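Long-range contact in leucine-rich repeat protein TpLRR (PDB 6MLX), which is of unknown function but, as a secreted, probably periplasmic leucine-rich repeat protein of the syphilis spirochaete, may serve in binding other molecules: residues V34-V48 / R61-Q73. Residues are numbered along the deposited sequence; the frame is centred on the assembly and turned at random.
Sequences VVLPSQIDGLPVVEV and RVSLPSSVRMIGQ
Leu36 leans onto Pro65 and Val68 where two successive coils of the leucine-rich repeat solenoid stack. Leu36 CB sits 3.6 Å from Pro65 CD and also against the carbonyl oxygen of Ser63. CG, anti to the backbone N (chi1 -165°), passes the same proline carbon, Pro65 CD. At the tip, Leu36 CD2 reaches three groups at once: Pro65 CD, Val68 CG2 at 3.9 Å, and Leu64 CD2 at 4.0 Å. Val48 CG2 closes on Leu64 and Val68 from strand 43-48, so the side chains meeting here across the coils are aliphatic.

Parallel strand pairing holds the coils together at both ends. Leu36 N donates to Ser63 O, and Ser63 N to Val34 O; further on, Val48 N meets Met70 O and Gly72 N meets Val48 O at 2.7 Å. Between them Ser67 OG, swung back over its own backbone (chi1 42°), donates to Val45 O at 2.9 Å. On the outside, Glu47 and Met70 lie side by side, Glu47 CG to Met70 CG 3.7 Å.

Phe11 of strand 11-15 touches Leu36, strand 22-27 pairs with 43-48, and Ile85 of strand 84-86 continues the hydrophobic stack beyond Leu64.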
ATOM      1  N   VAL A  34      16.544   1.445   7.483  1.00 32.72           N
ATOM      2  CA  VAL A  34      17.124   1.954   6.250  1.00 32.59           C
ATOM      3  C   VAL A  34      16.550   3.345   6.022  1.00 32.72           C
ATOM      4  O   VAL A  34      15.337   3.551   6.163  1.00 32.79           O
ATOM      5  CB  VAL A  34      16.818   1.018   5.064  1.00 32.57           C
ATOM      6  CG1 VAL A  34      17.119   1.682   3.717  1.00 32.51           C
ATOM      7  CG2 VAL A  34      17.596  -0.264   5.210  1.00 32.37           C
ATOM      8  N   VAL A  35      17.426   4.307   5.762  1.00 32.89           N
ATOM      9  CA  VAL A  35      17.040   5.599   5.216  1.00 32.92           C
ATOM     10  C   VAL A  35      17.580   5.606   3.794  1.00 32.90           C
ATOM     11  O   VAL A  35      18.779   5.815   3.571  1.00 32.86           O
ATOM     12  CB  VAL A  35      17.581   6.777   6.032  1.00 32.96           C
ATOM     13  CG1 VAL A  35      17.181   8.090   5.365  1.00 32.91           C
ATOM     14  CG2 VAL A  35      17.075   6.720   7.466  1.00 33.10           C
ATOM     15  N   LEU A  36      16.701   5.336   2.838  1.00 32.40           N
ATOM     16  CA  LEU A  36      17.093   5.283   1.443  1.00 32.24           C
ATOM     17  C   LEU A  36      17.672   6.624   1.006  1.00 32.27           C
ATOM     18  O   LEU A  36      16.996   7.660   1.149  1.00 32.21           O
ATOM     19  CB  LEU A  36      15.889   4.947   0.576  1.00 32.20           C
ATOM     20  CG  LEU A  36      16.272   4.509  -0.822  1.00 32.07           C
ATOM     21  CD1 LEU A  36      16.898   3.141  -0.696  1.00 32.01           C
ATOM     22  CD2 LEU A  36      15.053   4.495  -1.741  1.00 32.00           C
ATOM     23  N   PRO A  37      18.894   6.651   0.457  1.00 32.40           N
ATOM     24  CA  PRO A  37      19.485   7.928   0.039  1.00 32.32           C
ATOM     25  C   PRO A  37      18.633   8.607  -1.021  1.00 32.20           C
ATOM     26  O   PRO A  37      18.085   7.966  -1.918  1.00 32.12           O
ATOM     27  CB  PRO A  37      20.858   7.520  -0.521  1.00 32.34           C
ATOM     28  CG  PRO A  37      20.661   6.096  -0.988  1.00 32.26           C
ATOM     29  CD  PRO A  37      19.735   5.500   0.070  1.00 32.34           C
ATOM     30  N   SER A  38      18.518   9.925  -0.904  1.00 31.89           N
ATOM     31  CA  SER A  38      17.804  10.685  -1.919  1.00 31.78           C
ATOM     32  C   SER A  38      18.545  10.706  -3.242  1.00 31.63           C
ATOM     33  O   SER A  38      17.937  11.014  -4.272  1.00 31.50           O
ATOM     34  CB  SER A  38      17.577  12.107  -1.424  1.00 31.79           C
ATOM     35  OG  SER A  38      18.805  12.639  -0.965  1.00 31.93           O
ATOM     36  N   GLN A  39      19.842  10.401  -3.234  1.00 31.66           N
ATOM     37  CA  GLN A  39      20.638  10.411  -4.453  1.00 31.60           C
ATOM     38  C   GLN A  39      21.779   9.400  -4.342  1.00 31.68           C
ATOM     39  O   GLN A  39      22.243   9.077  -3.241  1.00 31.80           O
ATOM     40  CB  GLN A  39      21.191  11.825  -4.747  1.00 31.52           C
ATOM     41  CG  GLN A  39      22.059  12.423  -3.645  1.00 31.70           C
ATOM     42  CD  GLN A  39      23.510  11.951  -3.715  1.00 31.92           C
ATOM     43  OE1 GLN A  39      24.000  11.573  -4.783  1.00 31.83           O
ATOM     44  NE2 GLN A  39      24.199  11.961  -2.570  1.00 32.00           N
ATOM     45  N   ILE A  40      22.217   8.892  -5.491  1.00 31.48           N
ATOM     46  CA  ILE A  40      23.463   8.139  -5.587  1.00 31.47           C
ATOM     47  C   ILE A  40      24.337   8.812  -6.630  1.00 31.45           C
ATOM     48  O   ILE A  40      23.924   8.967  -7.787  1.00 31.41           O
ATOM     49  CB  ILE A  40      23.246   6.660  -5.942  1.00 31.49           C
ATOM     50  CG1 ILE A  40      22.791   5.886  -4.710  1.00 31.52           C
ATOM     51  CG2 ILE A  40      24.547   6.037  -6.461  1.00 31.54           C
ATOM     52  CD1 ILE A  40      22.739   4.402  -4.937  1.00 31.52           C
ATOM     53  N   ASP A  41      25.541   9.210  -6.217  1.00 31.20           N
ATOM     54  CA  ASP A  41      26.521   9.857  -7.087  1.00 31.24           C
ATOM     55  C   ASP A  41      25.872  10.927  -7.957  1.00 31.08           C
ATOM     56  O   ASP A  41      26.004  10.950  -9.180  1.00 31.05           O
ATOM     57  CB  ASP A  41      27.270   8.807  -7.905  1.00 31.21           C
ATOM     58  CG  ASP A  41      28.192   7.989  -7.031  1.00 31.33           C
ATOM     59  OD1 ASP A  41      28.954   8.610  -6.248  1.00 31.43           O
ATOM     60  OD2 ASP A  41      28.122   6.740  -7.062  1.00 31.33           O
ATOM     61  N   GLY A  42      25.148  11.825  -7.290  1.00 31.31           N
ATOM     62  CA  GLY A  42      24.548  12.959  -7.947  1.00 31.14           C
ATOM     63  C   GLY A  42      23.322  12.653  -8.765  1.00 31.05           C
ATOM     64  O   GLY A  42      22.834  13.544  -9.467  1.00 31.01           O
ATOM     65  N   LEU A  43      22.810  11.427  -8.722  1.00 31.09           N
ATOM     66  CA  LEU A  43      21.525  11.232  -9.380  1.00 31.03           C
ATOM     67  C   LEU A  43      20.445  10.924  -8.349  1.00 31.08           C
ATOM     68  O   LEU A  43      20.719  10.245  -7.351  1.00 31.20           O
ATOM     69  CB  LEU A  43      21.575  10.108 -10.413  1.00 30.94           C
ATOM     70  CG  LEU A  43      22.276  10.549 -11.692  1.00 31.04           C
ATOM     71  CD1 LEU A  43      22.030   9.548 -12.819  1.00 30.95           C
ATOM     72  CD2 LEU A  43      21.835  11.970 -12.084  1.00 30.91           C
ATOM     73  N   PRO A  44      19.221  11.422  -8.547  1.00 30.93           N
ATOM     74  CA  PRO A  44      18.156  11.170  -7.574  1.00 30.92           C
ATOM     75  C   PRO A  44      17.661   9.729  -7.638  1.00 30.99           C
ATOM     76  O   PRO A  44      17.616   9.102  -8.704  1.00 30.83           O
ATOM     77  CB  PRO A  44      17.059  12.148  -8.003  1.00 30.78           C
ATOM     78  CG  PRO A  44      17.251  12.258  -9.488  1.00 30.63           C
ATOM     79  CD  PRO A  44      18.755  12.271  -9.659  1.00 30.66           C
ATOM     80  N   VAL A  45      17.281   9.211  -6.468  1.00 30.83           N
ATOM     81  CA  VAL A  45      16.758   7.854  -6.344  1.00 30.89           C
ATOM     82  C   VAL A  45      15.244   7.916  -6.541  1.00 30.82           C
ATOM     83  O   VAL A  45      14.519   8.429  -5.681  1.00 30.83           O
ATOM     84  CB  VAL A  45      17.123   7.237  -4.988  1.00 31.03           C
ATOM     85  CG1 VAL A  45      16.425   5.897  -4.815  1.00 31.00           C
ATOM     86  CG2 VAL A  45      18.637   7.075  -4.859  1.00 31.10           C
ATOM     87  N   VAL A  46      14.764   7.380  -7.666  1.00 30.31           N
ATOM     88  CA  VAL A  46      13.392   7.612  -8.115  1.00 30.26           C
ATOM     89  C   VAL A  46      12.500   6.376  -8.053  1.00 30.28           C
ATOM     90  O   VAL A  46      11.276   6.510  -8.244  1.00 30.14           O
ATOM     91  CB  VAL A  46      13.363   8.193  -9.544  1.00 30.09           C
ATOM     92  CG1 VAL A  46      14.016   9.566  -9.563  1.00 30.14           C
ATOM     93  CG2 VAL A  46      14.064   7.260 -10.496  1.00 30.03           C
ATOM     94  N   GLU A  47      13.051   5.187  -7.812  1.00 30.10           N
ATOM     95  CA  GLU A  47      12.243   3.978  -7.857  1.00 30.07           C
ATOM     96  C   GLU A  47      12.808   2.925  -6.911  1.00 30.19           C
ATOM     97  O   GLU A  47      14.029   2.784  -6.783  1.00 30.18           O
ATOM     98  CB  GLU A  47      12.170   3.438  -9.285  1.00 29.95           C
ATOM     99  CG  GLU A  47      11.447   2.111  -9.432  1.00 30.02           C
ATOM    100  CD  GLU A  47      11.252   1.724 -10.889  1.00 29.84           C
ATOM    101  OE1 GLU A  47      11.075   0.525 -11.180  1.00 29.82           O
ATOM    102  OE2 GLU A  47      11.278   2.628 -11.748  1.00 29.71           O
ATOM    103  N   VAL A  48      11.914   2.205  -6.233  1.00 29.72           N
ATOM    104  CA  VAL A  48      12.264   0.984  -5.510  1.00 29.77           C
ATOM    105  C   VAL A  48      11.747  -0.184  -6.342  1.00 29.66           C
ATOM    106  O   VAL A  48      10.536  -0.426  -6.393  1.00 29.62           O
ATOM    107  CB  VAL A  48      11.678   0.959  -4.090  1.00 29.87           C
ATOM    108  CG1 VAL A  48      12.032  -0.362  -3.398  1.00 29.78           C
ATOM    109  CG2 VAL A  48      12.149   2.143  -3.270  1.00 29.96           C
ATOM    110  N   ARG A  61      11.979  -0.164  10.302  1.00 32.11           N
ATOM    111  CA  ARG A  61      11.632   1.151   9.786  1.00 32.13           C
ATOM    112  C   ARG A  61      12.361   1.378   8.470  1.00 32.06           C
ATOM    113  O   ARG A  61      13.546   1.052   8.339  1.00 31.98           O
ATOM    114  CB  ARG A  61      12.005   2.276  10.774  1.00 32.33           C
ATOM    115  CG  ARG A  61      11.555   2.085  12.206  1.00 32.57           C
ATOM    116  CD  ARG A  61      12.541   2.777  13.151  1.00 32.83           C
ATOM    117  NE  ARG A  61      12.560   2.169  14.478  1.00 33.07           N
ATOM    118  CZ  ARG A  61      13.638   1.593  15.014  1.00 33.04           C
ATOM    119  NH1 ARG A  61      14.786   1.558  14.332  1.00 32.81           N
ATOM    120  NH2 ARG A  61      13.571   1.055  16.231  1.00 33.08           N
ATOM    121  N   VAL A  62      11.639   1.928   7.497  1.00 31.75           N
ATOM    122  CA  VAL A  62      12.182   2.300   6.199  1.00 31.62           C
ATOM    123  C   VAL A  62      11.773   3.739   5.932  1.00 31.73           C
ATOM    124  O   VAL A  62      10.615   4.112   6.155  1.00 31.78           O
ATOM    125  CB  VAL A  62      11.669   1.373   5.080  1.00 31.54           C
ATOM    126  CG1 VAL A  62      12.116   1.878   3.714  1.00 31.46           C
ATOM    127  CG2 VAL A  62      12.149  -0.053   5.305  1.00 31.43           C
ATOM    128  N   SER A  63      12.714   4.554   5.474  1.00 31.89           N
ATOM    129  CA  SER A  63      12.418   5.925   5.088  1.00 31.91           C
ATOM    130  C   SER A  63      12.761   6.089   3.618  1.00 31.80           C
ATOM    131  O   SER A  63      13.877   5.764   3.200  1.00 31.78           O
ATOM    132  CB  SER A  63      13.200   6.918   5.958  1.00 31.96           C
ATOM    133  OG  SER A  63      13.100   8.241   5.451  1.00 32.07           O
ATOM    134  N   LEU A  64      11.806   6.579   2.838  1.00 31.25           N
ATOM    135  CA  LEU A  64      12.084   6.804   1.428  1.00 31.18           C
ATOM    136  C   LEU A  64      12.182   8.300   1.134  1.00 31.14           C
ATOM    137  O   LEU A  64      11.448   9.097   1.731  1.00 31.13           O
ATOM    138  CB  LEU A  64      10.994   6.183   0.546  1.00 31.07           C
ATOM    139  CG  LEU A  64      10.682   4.719   0.885  1.00 31.15           C
ATOM    140  CD1 LEU A  64       9.537   4.167   0.034  1.00 31.16           C
ATOM    141  CD2 LEU A  64      11.924   3.874   0.705  1.00 31.17           C
ATOM    142  N   PRO A  65      13.074   8.702   0.232  1.00 31.09           N
ATOM    143  CA  PRO A  65      13.215  10.123  -0.107  1.00 31.00           C
ATOM    144  C   PRO A  65      12.117  10.600  -1.042  1.00 30.85           C
ATOM    145  O   PRO A  65      11.551   9.830  -1.823  1.00 30.72           O
ATOM    146  CB  PRO A  65      14.567  10.172  -0.822  1.00 30.96           C
ATOM    147  CG  PRO A  65      14.653   8.823  -1.500  1.00 30.90           C
ATOM    148  CD  PRO A  65      14.066   7.866  -0.475  1.00 31.07           C
ATOM    149  N   SER A  66      11.868  11.918  -0.990  1.00 30.52           N
ATOM    150  CA  SER A  66      10.821  12.535  -1.810  1.00 30.39           C
ATOM    151  C   SER A  66      10.996  12.283  -3.303  1.00 30.30           C
ATOM    152  O   SER A  66      10.021  12.390  -4.064  1.00 30.16           O
ATOM    153  CB  SER A  66      10.753  14.033  -1.522  1.00 30.37           C
ATOM    154  OG  SER A  66      12.055  14.555  -1.324  1.00 30.55           O
ATOM    155  N   SER A  67      12.202  11.922  -3.741  1.00 30.34           N
ATOM    156  CA  SER A  67      12.464  11.626  -5.141  1.00 30.16           C
ATOM    157  C   SER A  67      11.864  10.303  -5.603  1.00 30.14           C
ATOM    158  O   SER A  67      11.773  10.076  -6.815  1.00 30.05           O
ATOM    159  CB  SER A  67      13.978  11.619  -5.372  1.00 30.22           C
ATOM    160  OG  SER A  67      14.628  10.959  -4.294  1.00 30.34           O
ATOM    161  N   VAL A  68      11.457   9.420  -4.691  1.00 29.97           N
ATOM    162  CA  VAL A  68      10.938   8.125  -5.124  1.00 30.07           C
ATOM    163  C   VAL A  68       9.522   8.294  -5.658  1.00 29.96           C
ATOM    164  O   VAL A  68       8.623   8.759  -4.948  1.00 30.01           O
ATOM    165  CB  VAL A  68      10.980   7.093  -3.993  1.00 30.21           C
ATOM    166  CG1 VAL A  68      10.155   5.876  -4.393  1.00 30.17           C
ATOM    167  CG2 VAL A  68      12.419   6.684  -3.708  1.00 30.22           C
ATOM    168  N   ARG A  69       9.320   7.897  -6.907  1.00 29.48           N
ATOM    169  CA  ARG A  69       8.049   8.021  -7.596  1.00 29.41           C
ATOM    170  C   ARG A  69       7.265   6.719  -7.625  1.00 29.45           C
ATOM    171  O   ARG A  69       6.038   6.752  -7.778  1.00 29.36           O
ATOM    172  CB  ARG A  69       8.289   8.482  -9.040  1.00 29.14           C
ATOM    173  CG  ARG A  69       8.960   9.837  -9.172  1.00 29.11           C
ATOM    174  CD  ARG A  69       7.926  10.955  -9.000  1.00 29.22           C
ATOM    175  NE  ARG A  69       8.486  12.303  -9.151  1.00 29.23           N
ATOM    176  CZ  ARG A  69       8.939  13.060  -8.148  1.00 29.44           C
ATOM    177  NH1 ARG A  69       8.924  12.606  -6.895  1.00 29.64           N
ATOM    178  NH2 ARG A  69       9.437  14.273  -8.394  1.00 29.24           N
ATOM    179  N   MET A  70       7.942   5.588  -7.462  1.00 29.15           N
ATOM    180  CA  MET A  70       7.380   4.288  -7.790  1.00 29.18           C
ATOM    181  C   MET A  70       7.907   3.234  -6.823  1.00 29.34           C
ATOM    182  O   MET A  70       9.116   3.164  -6.580  1.00 29.36           O
ATOM    183  CB  MET A  70       7.744   3.913  -9.230  1.00 29.05           C
ATOM    184  CG  MET A  70       7.772   2.420  -9.484  1.00 29.19           C
ATOM    185  SD  MET A  70       6.086   1.889  -9.667  1.00 29.30           S
ATOM    186  CE  MET A  70       5.700   2.673 -11.230  1.00 28.75           C
ATOM    187  N   ILE A  71       7.010   2.411  -6.287  1.00 28.81           N
ATOM    188  CA  ILE A  71       7.381   1.223  -5.521  1.00 28.90           C
ATOM    189  C   ILE A  71       6.900   0.007  -6.302  1.00 28.82           C
ATOM    190  O   ILE A  71       5.691  -0.162  -6.513  1.00 28.83           O
ATOM    191  CB  ILE A  71       6.797   1.247  -4.100  1.00 29.06           C
ATOM    192  CG1 ILE A  71       7.363   2.439  -3.322  1.00 29.13           C
ATOM    193  CG2 ILE A  71       7.079  -0.064  -3.365  1.00 29.05           C
ATOM    194  CD1 ILE A  71       6.779   2.607  -1.937  1.00 29.37           C
ATOM    195  N   GLY A  72       7.847  -0.829  -6.746  1.00 28.73           N
ATOM    196  CA  GLY A  72       7.551  -1.923  -7.654  1.00 28.57           C
ATOM    197  C   GLY A  72       6.911  -3.131  -6.983  1.00 28.56           C
ATOM    198  O   GLY A  72       6.740  -3.201  -5.768  1.00 28.67           O
ATOM    199  N   GLN A  73       6.564  -4.114  -7.812  1.00 28.50           N
ATOM    200  CA  GLN A  73       5.793  -5.253  -7.326  1.00 28.40           C
ATOM    201  C   GLN A  73       6.581  -6.056  -6.293  1.00 28.31           C
ATOM    202  O   GLN A  73       7.798  -6.221  -6.401  1.00 28.35           O
ATOM    203  CB  GLN A  73       5.383  -6.157  -8.493  1.00 28.13           C
ATOM    204  CG  GLN A  73       6.564  -6.862  -9.160  1.00 27.88           C
ATOM    205  CD  GLN A  73       6.164  -8.137  -9.882  1.00 27.47           C
ATOM    206  OE1 GLN A  73       5.147  -8.170 -10.565  1.00 27.29           O
ATOM    207  NE2 GLN A  73       6.973  -9.197  -9.739  1.00 27.23           N
TER